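Local structure of precorrin-6y methylase (Rhodobacter capsulatus, 3NJR) at residues A152-V155 and S159-L162; A135-L140 and T164-R169; E29-H34 and D98-S103. The protein takes part in cobalamin biosynthesis as the C-terminal domain of a precorrin-6Y C5,15-methyltransferase, an enzyme that uses S-adenosylmethionine. All blocks are in the same frame, centred on the assembly; numbering follows the deposited sequence.

Contact 1 of 3, residues A152-V155 and S159-L162; sequences ANAV and SETL
The methyl group of Ala154 carries this contact, pressing from the last residue of strand 149-154 onto the first turn of helix 157-170. Its CB lies 3.4 Å from the backbone N of Glu160 and 3.5 Å from the carbonyl C of Ser159, so it meets the peptide link between them. The side chains add to this from two directions: Ser159 CB comes within 3.8 Å of Ala154 CB, and Glu160 CG within 3.7 Å of the same methyl. Alanine suits the place because the chain has only a few residues in which to turn back, and the CA atoms of Ala154 and Glu160 are only 5.1 Å apart.

The polar groups meet the strand more loosely. Glu160 has its CG beside the backbone N and anti to the carbonyl carbon (chi1 -67°), and the chain then runs extended (chi2 169°), which carries the carboxylate along the strand end, past the carbonyl of Ala154. OE2 passes 3.8 Å from Ala154 O, two acceptors merely side by side, while OE1 bonds to a glycerol molecule; Trp191 of a second subunit packs on the same side chain. Ser159 OG finds its hydrogen bond locally, beside the segments, and at 3.9 Å is too far from Val155 N to bond across. Thr156 OG1, just before the helix, is hydrogen-bonded to the backbone N of Ser159 in its first turn.

On the strand side, Ala152 and Ala154 pair through their backbones with Trp200 and Leu198 of strand 188-203. Leu163 of the helix touches both alanines, extending the apolar seam. A strand that ends in a tight turn and gives way to a helix packed back against it is the beta-alpha unit of the Rossmann-like fold of class I, S-adenosylmethionine-dependent methyltransferases.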
loop_
_atom_site.group_PDB
_atom_site.type_symbol
_atom_site.label_atom_id
_atom_site.label_comp_id
_atom_site.label_asym_id
_atom_site.label_seq_id
_atom_site.Cartn_x
_atom_site.Cartn_y
_atom_site.Cartn_z
ATOM N N ALA A 152 -11.670 16.228 5.133
ATOM C CA ALA A 152 -10.522 16.224 6.039
ATOM C C ALA A 152 -9.479 15.204 5.621
ATOM O O ALA A 152 -9.829 14.116 5.206
ATOM C CB ALA A 152 -10.984 15.937 7.440
ATOM N N ASN A 153 -8.203 15.575 5.726
ATOM C CA ASN A 153 -7.066 14.649 5.564
ATOM C C ASN A 153 -6.430 14.317 6.929
ATOM O O ASN A 153 -6.256 15.182 7.762
ATOM C CB ASN A 153 -6.011 15.226 4.618
ATOM C CG ASN A 153 -6.586 15.627 3.251
ATOM O OD1 ASN A 153 -7.508 14.996 2.731
ATOM N ND2 ASN A 153 -6.029 16.681 2.667
ATOM N N ALA A 154 -6.100 13.057 7.157
ATOM C CA ALA A 154 -5.435 12.641 8.392
ATOM C C ALA A 154 -4.116 11.935 8.076
ATOM O O ALA A 154 -4.060 11.095 7.184
ATOM C CB ALA A 154 -6.340 11.719 9.169
ATOM N N VAL A 155 -3.057 12.259 8.808
ATOM C CA VAL A 155 -1.779 11.553 8.618
ATOM C C VAL A 155 -1.199 10.935 9.916
ATOM O O VAL A 155 -0.126 10.298 9.881
ATOM C CB VAL A 155 -0.748 12.431 7.884
ATOM C CG1 VAL A 155 -0.257 13.572 8.787
ATOM C CG2 VAL A 155 0.396 11.575 7.371
ATOM N N SER A 159 -5.609 11.078 14.372
ATOM C CA SER A 159 -6.545 11.772 13.477
ATOM C C SER A 159 -7.246 10.832 12.484
ATOM O O SER A 159 -8.422 11.004 12.178
ATOM C CB SER A 159 -5.850 12.931 12.757
ATOM O OG SER A 159 -4.494 12.622 12.459
ATOM N N GLU A 160 -6.538 9.820 11.993
ATOM C CA GLU A 160 -7.191 8.759 11.216
ATOM C C GLU A 160 -8.321 8.068 11.990
ATOM O O GLU A 160 -9.406 7.832 11.418
ATOM C CB GLU A 160 -6.180 7.724 10.711
ATOM C CG GLU A 160 -5.201 8.261 9.674
ATOM C CD GLU A 160 -4.067 7.303 9.403
ATOM O OE1 GLU A 160 -3.971 6.283 10.115
ATOM O OE2 GLU A 160 -3.260 7.561 8.484
ATOM N N THR A 161 -8.081 7.749 13.272
ATOM C CA THR A 161 -9.112 7.084 14.102
ATOM C C THR A 161 -10.362 7.935 14.121
ATOM O O THR A 161 -11.486 7.443 13.924
ATOM C CB THR A 161 -8.681 6.886 15.571
ATOM O OG1 THR A 161 -7.382 6.276 15.631
ATOM C CG2 THR A 161 -9.704 6.011 16.303
ATOM N N LEU A 162 -10.124 9.226 14.350
ATOM C CA LEU A 162 -11.144 10.259 14.380
ATOM C C LEU A 162 -11.970 10.311 13.094
ATOM O O LEU A 162 -13.196 10.334 13.151
ATOM C CB LEU A 162 -10.478 11.597 14.704
ATOM C CG LEU A 162 -11.330 12.851 14.864
ATOM C CD1 LEU A 162 -12.391 12.641 15.946
ATOM C CD2 LEU A 162 -10.425 14.049 15.161
#

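Contact 2 of 3, residues A135-L140 and T164-R169; sequences ALYDRL and TQLHAR
Asp138 OD1 accepts a hydrogen bond from Gln134 NE2, one turn earlier in its own helix, and also faces Arg169 NH2 across the groove at 4.0 Å. That gap is too long for a salt bridge, so the pair is an electrostatic attraction between unlike charges. The carboxylate and guanidinium planes are nearly parallel, 13° apart, although OD1 approaches the guanidinium obliquely. Gln134 helps both partners, since its OE1 takes a weak hydrogen bond from Arg169 NH1. Arginine suits this rim because its long chain, bent at chi2 and chi3, can span the groove between the helices while its charged end stays near solvent.

Deeper in, the contact is apolar. Leu166 CD2 sits over the middle of one face of the Tyr137 ring, 3.8 Å from its CD1 and 10° off the ring normal at the centroid, a CH-pi interaction; the flat ring offers a leucine methyl a broad face in this buried place. The ring gets there with CG beside its backbone N (chi1 -70°), and the two side chains cross at about a right angle. The other methyl of Leu166, CD1, lies over the rim of the Arg169 guanidinium, so one branched leucine serves both the buried and the exposed layer. Leu162 and Leu163 of helix 157-170 and Ile128 of strand 125-128 also touch the tyrosine, and Trp200 of strand 188-203 touches Leu166.

The chemistry thus implies two layers: dispersion and CH-pi contact join the buried faces of two helices that flank strand 149-154 in the chain, while the rim charges probably add a modest, solvent-weakened attraction.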
loop_
_atom_site.group_PDB
_atom_site.type_symbol
_atom_site.label_atom_id
_atom_site.label_comp_id
_atom_site.label_asym_id
_atom_site.label_seq_id
_atom_site.Cartn_x
_atom_site.Cartn_y
_atom_site.Cartn_z
ATOM N N ALA A 135 -13.346 18.366 19.565
ATOM C CA ALA A 135 -13.905 19.690 19.903
ATOM C C ALA A 135 -14.342 20.443 18.640
ATOM O O ALA A 135 -15.532 20.757 18.465
ATOM C CB ALA A 135 -12.893 20.523 20.709
ATOM N N LEU A 136 -13.371 20.698 17.767
ATOM C CA LEU A 136 -13.615 21.287 16.456
ATOM C C LEU A 136 -14.806 20.688 15.718
ATOM O O LEU A 136 -15.668 21.418 15.228
ATOM C CB LEU A 136 -12.357 21.183 15.594
ATOM C CG LEU A 136 -12.498 21.765 14.194
ATOM C CD1 LEU A 136 -12.731 23.263 14.254
ATOM C CD2 LEU A 136 -11.262 21.419 13.376
ATOM N N TYR A 137 -14.858 19.358 15.657
ATOM C CA TYR A 137 -15.976 18.672 15.008
ATOM C C TYR A 137 -17.331 18.806 15.735
ATOM O O TYR A 137 -18.373 18.888 15.092
ATOM C CB TYR A 137 -15.619 17.214 14.681
ATOM C CG TYR A 137 -14.587 17.080 13.573
ATOM C CD1 TYR A 137 -13.299 16.625 13.848
ATOM C CD2 TYR A 137 -14.887 17.429 12.258
ATOM C CE1 TYR A 137 -12.322 16.504 12.839
ATOM C CE2 TYR A 137 -13.923 17.318 11.235
ATOM C CZ TYR A 137 -12.650 16.848 11.546
ATOM O OH TYR A 137 -11.692 16.726 10.572
ATOM N N ASP A 138 -17.334 18.854 17.062
ATOM C CA ASP A 138 -18.605 19.029 17.784
ATOM C C ASP A 138 -19.135 20.422 17.496
ATOM O O ASP A 138 -20.319 20.589 17.162
ATOM C CB ASP A 138 -18.452 18.801 19.298
ATOM C CG ASP A 138 -17.985 17.387 19.641
ATOM O OD1 ASP A 138 -18.516 16.423 19.045
ATOM O OD2 ASP A 138 -17.085 17.247 20.511
ATOM N N ARG A 139 -18.239 21.405 17.602
ATOM C CA ARG A 139 -18.534 22.792 17.223
ATOM C C ARG A 139 -18.968 22.915 15.743
ATOM O O ARG A 139 -20.029 23.483 15.455
ATOM C CB ARG A 139 -17.343 23.707 17.564
ATOM C CG ARG A 139 -17.511 24.700 18.745
ATOM C CD ARG A 139 -18.368 24.208 19.933
ATOM N NE ARG A 139 -17.585 23.395 20.859
ATOM C CZ ARG A 139 -18.062 22.341 21.516
ATOM N NH1 ARG A 139 -19.325 21.950 21.356
ATOM N NH2 ARG A 139 -17.264 21.663 22.325
ATOM N N LEU A 140 -18.191 22.350 14.815
ATOM C CA LEU A 140 -18.609 22.344 13.412
ATOM C C LEU A 140 -19.977 21.709 13.300
ATOM O O LEU A 140 -20.826 22.218 12.576
ATOM C CB LEU A 140 -17.627 21.608 12.494
ATOM C CG LEU A 140 -16.257 22.208 12.154
ATOM C CD1 LEU A 140 -15.441 21.230 11.302
ATOM C CD2 LEU A 140 -16.390 23.545 11.469
ATOM N N THR A 164 -12.371 7.854 10.920
ATOM C CA THR A 164 -13.110 6.586 10.915
ATOM C C THR A 164 -14.359 6.647 11.773
ATOM O O THR A 164 -15.415 6.122 11.376
ATOM C CB THR A 164 -12.228 5.453 11.418
ATOM O OG1 THR A 164 -10.898 5.642 10.902
ATOM C CG2 THR A 164 -12.773 4.104 10.972
ATOM N N GLN A 165 -14.233 7.288 12.941
ATOM C CA GLN A 165 -15.368 7.519 13.841
ATOM C C GLN A 165 -16.386 8.446 13.224
ATOM O O GLN A 165 -17.587 8.164 13.246
ATOM C CB GLN A 165 -14.894 8.093 15.166
ATOM C CG GLN A 165 -14.571 7.017 16.187
ATOM C CD GLN A 165 -13.602 7.487 17.264
ATOM O OE1 GLN A 165 -13.540 8.685 17.602
ATOM N NE2 GLN A 165 -12.832 6.538 17.812
ATOM N N LEU A 166 -15.898 9.555 12.671
ATOM C CA LEU A 166 -16.739 10.472 11.918
ATOM C C LEU A 166 -17.494 9.701 10.850
ATOM O O LEU A 166 -18.717 9.794 10.791
ATOM C CB LEU A 166 -15.911 11.599 11.278
ATOM C CG LEU A 166 -15.791 13.028 11.838
ATOM C CD1 LEU A 166 -16.913 13.403 12.808
ATOM C CD2 LEU A 166 -14.418 13.325 12.416
ATOM N N HIS A 167 -16.768 8.929 10.028
ATOM C CA HIS A 167 -17.395 8.034 9.027
ATOM C C HIS A 167 -18.471 7.106 9.589
ATOM O O HIS A 167 -19.538 7.010 9.014
ATOM C CB HIS A 167 -16.367 7.198 8.259
ATOM C CG HIS A 167 -16.952 6.468 7.093
ATOM N ND1 HIS A 167 -17.258 5.127 7.133
ATOM C CD2 HIS A 167 -17.327 6.903 5.865
ATOM C CE1 HIS A 167 -17.780 4.760 5.975
ATOM N NE2 HIS A 167 -17.837 5.820 5.189
ATOM N N ALA A 168 -18.197 6.437 10.708
ATOM C CA ALA A 168 -19.194 5.540 11.345
ATOM C C ALA A 168 -20.443 6.297 11.786
ATOM O O ALA A 168 -21.565 5.802 11.586
ATOM C CB ALA A 168 -18.586 4.753 12.519
ATOM N N ARG A 169 -20.258 7.498 12.358
ATOM C CA ARG A 169 -21.398 8.340 12.803
ATOM C C ARG A 169 -22.178 8.936 11.634
ATOM O O ARG A 169 -23.409 8.887 11.623
ATOM C CB ARG A 169 -20.946 9.465 13.755
ATOM C CG ARG A 169 -20.539 8.984 15.177
ATOM C CD ARG A 169 -19.375 9.798 15.879
ATOM N NE ARG A 169 -19.547 11.265 15.870
ATOM C CZ ARG A 169 -18.709 12.145 16.435
ATOM N NH1 ARG A 169 -17.618 11.729 17.084
ATOM N NH2 ARG A 169 -18.965 13.452 16.354
#

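Contact 3 of 3, residues E29-H34 and D98-S103; sequences ESAFAH and DTYGLS
Tyr100 OH donates a hydrogen bond of 2.6 Å to the backbone O of Ala31, joining the end of helix 87-99 to the N-terminal loop. The tyrosine has CG anti to its carbonyl carbon (chi1 -68°), which sends the ring out from the helix end toward the loop. The acceptor lies at the ring edge, near its plane, and the hydroxyl meets it at a C=O...donor angle of 131°, tilted slightly from the carbonyl plane. Ala31 CB neighbours the same hydroxyl. Thr99 CG2 lies over one face of the ring, toward its rim.

Within the loop, His34 ND1 bonds back to Phe32 O at 3.1 Å, reaching it from above the carbonyl plane. Phe32 holds CG beside its own backbone N (chi1 -45°); its ring has Glu29 O in plane at the edge and packs on Val71 of helix 68-75. Ala33 N bonds to Asn96 OD1 of helix 87-99. Gly101, with the positive phi that glycine readily adopts, is the C-prime residue of a Schellman motif: Gly101 N bonds to Asp98 O and Leu102 N to Ile97 O, a common way for an alpha-helix to end.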
loop_
_atom_site.group_PDB
_atom_site.type_symbol
_atom_site.label_atom_id
_atom_site.label_comp_id
_atom_site.label_asym_id
_atom_site.label_seq_id
_atom_site.Cartn_x
_atom_site.Cartn_y
_atom_site.Cartn_z
ATOM N N GLU A 29 3.793 22.337 -6.769
ATOM C CA GLU A 29 4.050 22.976 -5.463
ATOM C C GLU A 29 4.860 24.262 -5.631
ATOM O O GLU A 29 4.960 25.069 -4.715
ATOM C CB GLU A 29 4.783 22.009 -4.498
ATOM C CG GLU A 29 4.064 20.642 -4.174
ATOM C CD GLU A 29 4.343 19.454 -5.192
ATOM O OE1 GLU A 29 4.805 19.699 -6.352
ATOM O OE2 GLU A 29 4.082 18.264 -4.818
ATOM N N SER A 30 5.438 24.456 -6.808
ATOM C CA SER A 30 6.191 25.669 -7.089
ATOM C C SER A 30 5.309 26.821 -7.577
ATOM O O SER A 30 5.799 27.927 -7.771
ATOM C CB SER A 30 7.281 25.379 -8.107
ATOM O OG SER A 30 6.762 24.551 -9.138
ATOM N N ALA A 31 4.019 26.577 -7.785
ATOM C CA ALA A 31 3.117 27.663 -8.179
ATOM C C ALA A 31 2.630 28.472 -6.958
ATOM O O ALA A 31 1.796 29.375 -7.079
ATOM C CB ALA A 31 1.945 27.129 -9.006
ATOM N N PHE A 32 3.178 28.148 -5.784
ATOM C CA PHE A 32 2.745 28.726 -4.519
ATOM C C PHE A 32 3.956 29.068 -3.660
ATOM O O PHE A 32 4.904 28.271 -3.546
ATOM C CB PHE A 32 1.874 27.734 -3.718
ATOM C CG PHE A 32 0.814 27.027 -4.523
ATOM C CD1 PHE A 32 -0.493 27.503 -4.543
ATOM C CD2 PHE A 32 1.116 25.861 -5.236
ATOM C CE1 PHE A 32 -1.489 26.845 -5.289
ATOM C CE2 PHE A 32 0.144 25.196 -5.987
ATOM C CZ PHE A 32 -1.162 25.689 -6.016
ATOM N N ALA A 33 3.916 30.250 -3.057
ATOM C CA ALA A 33 4.742 30.578 -1.911
ATOM C C ALA A 33 4.369 29.606 -0.790
ATOM O O ALA A 33 3.195 29.479 -0.439
ATOM C CB ALA A 33 4.450 31.991 -1.484
ATOM N N HIS A 34 5.351 28.896 -0.248
ATOM C CA HIS A 34 5.105 27.991 0.862
ATOM C C HIS A 34 6.398 27.859 1.624
ATOM O O HIS A 34 7.439 28.343 1.168
ATOM C CB HIS A 34 4.649 26.620 0.367
ATOM C CG HIS A 34 5.706 25.872 -0.383
ATOM N ND1 HIS A 34 5.867 25.979 -1.748
ATOM C CD2 HIS A 34 6.663 25.015 0.046
ATOM C CE1 HIS A 34 6.877 25.219 -2.129
ATOM N NE2 HIS A 34 7.380 24.626 -1.058
ATOM N N ASP A 98 -2.091 37.703 -3.378
ATOM C CA ASP A 98 -1.486 38.698 -4.301
ATOM C C ASP A 98 -1.215 38.141 -5.693
ATOM O O ASP A 98 -1.768 38.647 -6.674
ATOM C CB ASP A 98 -0.164 39.251 -3.764
ATOM C CG ASP A 98 -0.336 40.218 -2.590
ATOM O OD1 ASP A 98 -1.468 40.405 -2.055
ATOM O OD2 ASP A 98 0.708 40.789 -2.196
ATOM N N THR A 99 -0.379 37.103 -5.765
ATOM C CA THR A 99 0.018 36.484 -7.026
ATOM C C THR A 99 -1.136 36.281 -7.981
ATOM O O THR A 99 -1.042 36.649 -9.160
ATOM C CB THR A 99 0.686 35.112 -6.804
ATOM O OG1 THR A 99 1.809 35.282 -5.944
ATOM C CG2 THR A 99 1.157 34.473 -8.143
ATOM N N TYR A 100 -2.213 35.699 -7.466
ATOM C CA TYR A 100 -3.328 35.241 -8.286
ATOM C C TYR A 100 -4.492 36.226 -8.319
ATOM O O TYR A 100 -5.561 35.926 -8.852
ATOM C CB TYR A 100 -3.779 33.859 -7.811
ATOM C CG TYR A 100 -2.750 32.780 -8.081
ATOM C CD1 TYR A 100 -1.800 32.422 -7.108
ATOM C CD2 TYR A 100 -2.703 32.139 -9.323
ATOM C CE1 TYR A 100 -0.829 31.446 -7.377
ATOM C CE2 TYR A 100 -1.753 31.158 -9.597
ATOM C CZ TYR A 100 -0.823 30.819 -8.632
ATOM O OH TYR A 100 0.100 29.854 -8.929
ATOM N N GLY A 101 -4.259 37.412 -7.762
ATOM C CA GLY A 101 -5.260 38.466 -7.715
ATOM C C GLY A 101 -6.584 37.955 -7.190
ATOM O O GLY A 101 -7.630 38.150 -7.828
ATOM N N LEU A 102 -6.525 37.299 -6.033
ATOM C CA LEU A 102 -7.696 36.701 -5.404
ATOM C C LEU A 102 -8.276 37.488 -4.212
ATOM O O LEU A 102 -9.201 37.006 -3.564
ATOM C CB LEU A 102 -7.394 35.247 -5.007
ATOM C CG LEU A 102 -7.179 34.250 -6.164
ATOM C CD1 LEU A 102 -6.505 32.990 -5.670
ATOM C CD2 LEU A 102 -8.475 33.917 -6.899
ATOM N N SER A 103 -7.765 38.700 -3.949
ATOM C CA SER A 103 -8.169 39.467 -2.761
ATOM C C SER A 103 -9.670 39.771 -2.669
ATOM O O SER A 103 -10.234 39.727 -1.568
ATOM C CB SER A 103 -7.328 40.734 -2.548
ATOM O OG SER A 103 -7.580 41.701 -3.548
#

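How the contacts relate
From the N terminus, contact 3 comes first: the loop at 29-34 meets the end of helix 87-99, closing a long excursion that includes helices 41-51 and 68-75 and strands 58-62 and 79-84. It closes before the other two open, and lies across the chain's centre from them, its own centre about 27 Å from that of contact 1 and about 31 Å from that of contact 2. Contact 2 then spans from helix 134-143 to helix 157-170, and contact 1 is nested inside its loop, where strand 149-154 leads, through a short turn, into that same helix. Tyr137 joins the two, touching Ala152 and Leu162.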